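Local coordinates for D-hydantoinase (Ralstonia pickettii, PDB 1NFG), which probably catalyses the stereospecific hydrolysis of the cyclic amide bond of D-hydantoin derivatives, with two zinc ions in each subunit, at residues A[346-349]-A[350-354]. Sequence-based numbering, arbitrary orientation.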
ATOM      1  N   MET A 346     -32.445  -7.009  -4.207  1.00 25.92           N
ATOM      2  CA  MET A 346     -31.109  -7.383  -4.653  1.00 24.51           C
ATOM      3  C   MET A 346     -30.070  -7.312  -3.531  1.00 24.30           C
ATOM      4  O   MET A 346     -29.278  -8.234  -3.351  1.00 25.40           O
ATOM      5  CB  MET A 346     -30.689  -6.490  -5.819  1.00 24.02           C
ATOM      6  CG  MET A 346     -31.480  -6.738  -7.084  1.00 24.23           C
ATOM      7  SD  MET A 346     -31.249  -8.420  -7.699  1.00 27.47           S
ATOM      8  CE  MET A 346     -32.604  -9.160  -7.021  1.00 28.96           C
ATOM      9  N   VAL A 347     -30.067  -6.223  -2.776  1.00 23.18           N
ATOM     10  CA  VAL A 347     -29.119  -6.088  -1.683  1.00 23.04           C
ATOM     11  C   VAL A 347     -29.427  -7.136  -0.618  1.00 26.02           C
ATOM     12  O   VAL A 347     -28.513  -7.712  -0.019  1.00 26.45           O
ATOM     13  CB  VAL A 347     -29.186  -4.679  -1.051  1.00 22.04           C
ATOM     14  CG1 VAL A 347     -28.370  -4.635   0.236  1.00 18.78           C
ATOM     15  CG2 VAL A 347     -28.670  -3.641  -2.046  1.00 19.69           C
ATOM     16  N   TYR A 348     -30.719  -7.388  -0.398  1.00 27.08           N
ATOM     17  CA  TYR A 348     -31.156  -8.364   0.596  1.00 26.64           C
ATOM     18  C   TYR A 348     -30.644  -9.774   0.297  1.00 27.23           C
ATOM     19  O   TYR A 348     -30.426 -10.568   1.215  1.00 28.53           O
ATOM     20  CB  TYR A 348     -32.687  -8.397   0.687  1.00 26.56           C
ATOM     21  CG  TYR A 348     -33.206  -9.348   1.755  1.00 25.40           C
ATOM     22  CD1 TYR A 348     -33.163  -9.000   3.108  1.00 25.31           C
ATOM     23  CD2 TYR A 348     -33.670 -10.622   1.417  1.00 24.09           C
ATOM     24  CE1 TYR A 348     -33.563  -9.897   4.099  1.00 24.71           C
ATOM     25  CE2 TYR A 348     -34.068 -11.523   2.396  1.00 24.60           C
ATOM     26  CZ  TYR A 348     -34.009 -11.156   3.734  1.00 24.70           C
ATOM     27  OH  TYR A 348     -34.360 -12.059   4.706  1.00 26.66           O
ATOM     28  N   GLN A 349     -30.456 -10.098  -0.976  1.00 25.84           N
ATOM     29  CA  GLN A 349     -29.967 -11.428  -1.313  1.00 26.47           C
ATOM     30  C   GLN A 349     -28.597 -11.642  -0.675  1.00 25.79           C
ATOM     31  O   GLN A 349     -28.167 -12.772  -0.465  1.00 25.19           O
ATOM     32  CB  GLN A 349     -29.877 -11.602  -2.833  1.00 26.30           C
ATOM     33  CG  GLN A 349     -31.204 -11.410  -3.539  1.00 27.36           C
ATOM     34  CD  GLN A 349     -32.314 -12.240  -2.917  1.00 29.07           C
ATOM     35  OE1 GLN A 349     -32.309 -13.470  -3.001  1.00 28.27           O
ATOM     36  NE2 GLN A 349     -33.270 -11.567  -2.279  1.00 29.11           N
ATOM     37  N   GLY A 350     -27.924 -10.543  -0.359  1.00 24.97           N
ATOM     38  CA  GLY A 350     -26.616 -10.636   0.253  1.00 25.11           C
ATOM     39  C   GLY A 350     -26.694 -11.173   1.667  1.00 25.87           C
ATOM     40  O   GLY A 350     -25.738 -11.775   2.164  1.00 25.73           O
ATOM     41  N   VAL A 351     -27.824 -10.955   2.333  1.00 24.75           N
ATOM     42  CA  VAL A 351     -27.956 -11.458   3.689  1.00 24.49           C
ATOM     43  C   VAL A 351     -28.252 -12.947   3.569  1.00 24.44           C
ATOM     44  O   VAL A 351     -27.863 -13.736   4.424  1.00 24.86           O
ATOM     45  CB  VAL A 351     -29.078 -10.714   4.502  1.00 23.81           C
ATOM     46  CG1 VAL A 351     -29.413  -9.391   3.842  1.00 21.96           C
ATOM     47  CG2 VAL A 351     -30.300 -11.579   4.659  1.00 21.84           C
ATOM     48  N   ASN A 352     -28.918 -13.331   2.487  1.00 23.88           N
ATOM     49  CA  ASN A 352     -29.235 -14.734   2.259  1.00 25.58           C
ATOM     50  C   ASN A 352     -27.961 -15.547   2.062  1.00 27.44           C
ATOM     51  O   ASN A 352     -27.888 -16.704   2.463  1.00 28.78           O
ATOM     52  CB  ASN A 352     -30.104 -14.899   1.013  1.00 25.01           C
ATOM     53  CG  ASN A 352     -31.564 -14.617   1.272  1.00 25.66           C
ATOM     54  OD1 ASN A 352     -32.365 -14.522   0.334  1.00 25.67           O
ATOM     55  ND2 ASN A 352     -31.927 -14.491   2.546  1.00 24.31           N
ATOM     56  N   GLU A 353     -26.954 -14.941   1.447  1.00 28.94           N
ATOM     57  CA  GLU A 353     -25.719 -15.650   1.179  1.00 29.96           C
ATOM     58  C   GLU A 353     -24.587 -15.357   2.141  1.00 30.20           C
ATOM     59  O   GLU A 353     -23.421 -15.589   1.823  1.00 31.00           O
ATOM     60  CB  GLU A 353     -25.286 -15.359  -0.240  1.00 31.04           C
ATOM     61  CG  GLU A 353     -26.370 -15.686  -1.211  1.00 37.98           C
ATOM     62  CD  GLU A 353     -26.009 -15.287  -2.610  1.00 44.67           C
ATOM     63  OE1 GLU A 353     -25.715 -14.089  -2.824  1.00 48.30           O
ATOM     64  OE2 GLU A 353     -26.019 -16.170  -3.497  1.00 48.82           O
ATOM     65  N   GLY A 354     -24.930 -14.851   3.320  1.00 29.44           N
ATOM     66  CA  GLY A 354     -23.918 -14.561   4.317  1.00 28.78           C
ATOM     67  C   GLY A 354     -22.938 -13.466   3.957  1.00 28.95           C
ATOM     68  O   GLY A 354     -22.038 -13.160   4.741  1.00 29.96           O
TER
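Tyr-348 O takes two backbone donors from the end of its own helix: Val-351 N at 2.9 Å and, weakly, Asn-352 N at 3.4 Å. The first is an i to i+3 bond, and so is the one from Gly-350 N to Val-347 O, also 2.9 Å long; both reach back three residues instead of four, where the helix kinks. Asn-352 N already reaches back four, weakly, and Glu-353 N does so more firmly, 3.1 Å from Gln-349 O. Glu-353 is the first residue to leave helical angles, and Gly-354 follows it with positive phi (65°), a conformation that suits glycine.

On the side-chain level, Val-351 sits over one face of the Tyr-348 ring. Its CG2 lies 4.0 Å from the ring centroid and 25° off the normal, a CH-pi contact displaced toward the CE1 side of the rim. The ring gets there because CG of Tyr-348 is trans to the backbone N (chi1 -177°), which carries the aromatic group out beside the last turn. The side chain of Asn-352 comes at the same ring obliquely, near CE2, its amide plane almost perpendicular to the ring. Gln-349 runs alongside Asn-352 in the same direction, but its bent chain commits both polar ends to other groups: OE1 accepts from Lys-421 N, and NE2 donates to Met-345 O.

The side chain of Val-347 is about 12 Å from that of the zinc ligand His-57. The C-terminal half of helix 343-352 packs through Val-347 and Val-351 on Phe-361 of helix 358-372, whose ring also meets Tyr-348 edge-to-face, while Met-346 and Gln-349 rest on Val-420 of strand 419-429.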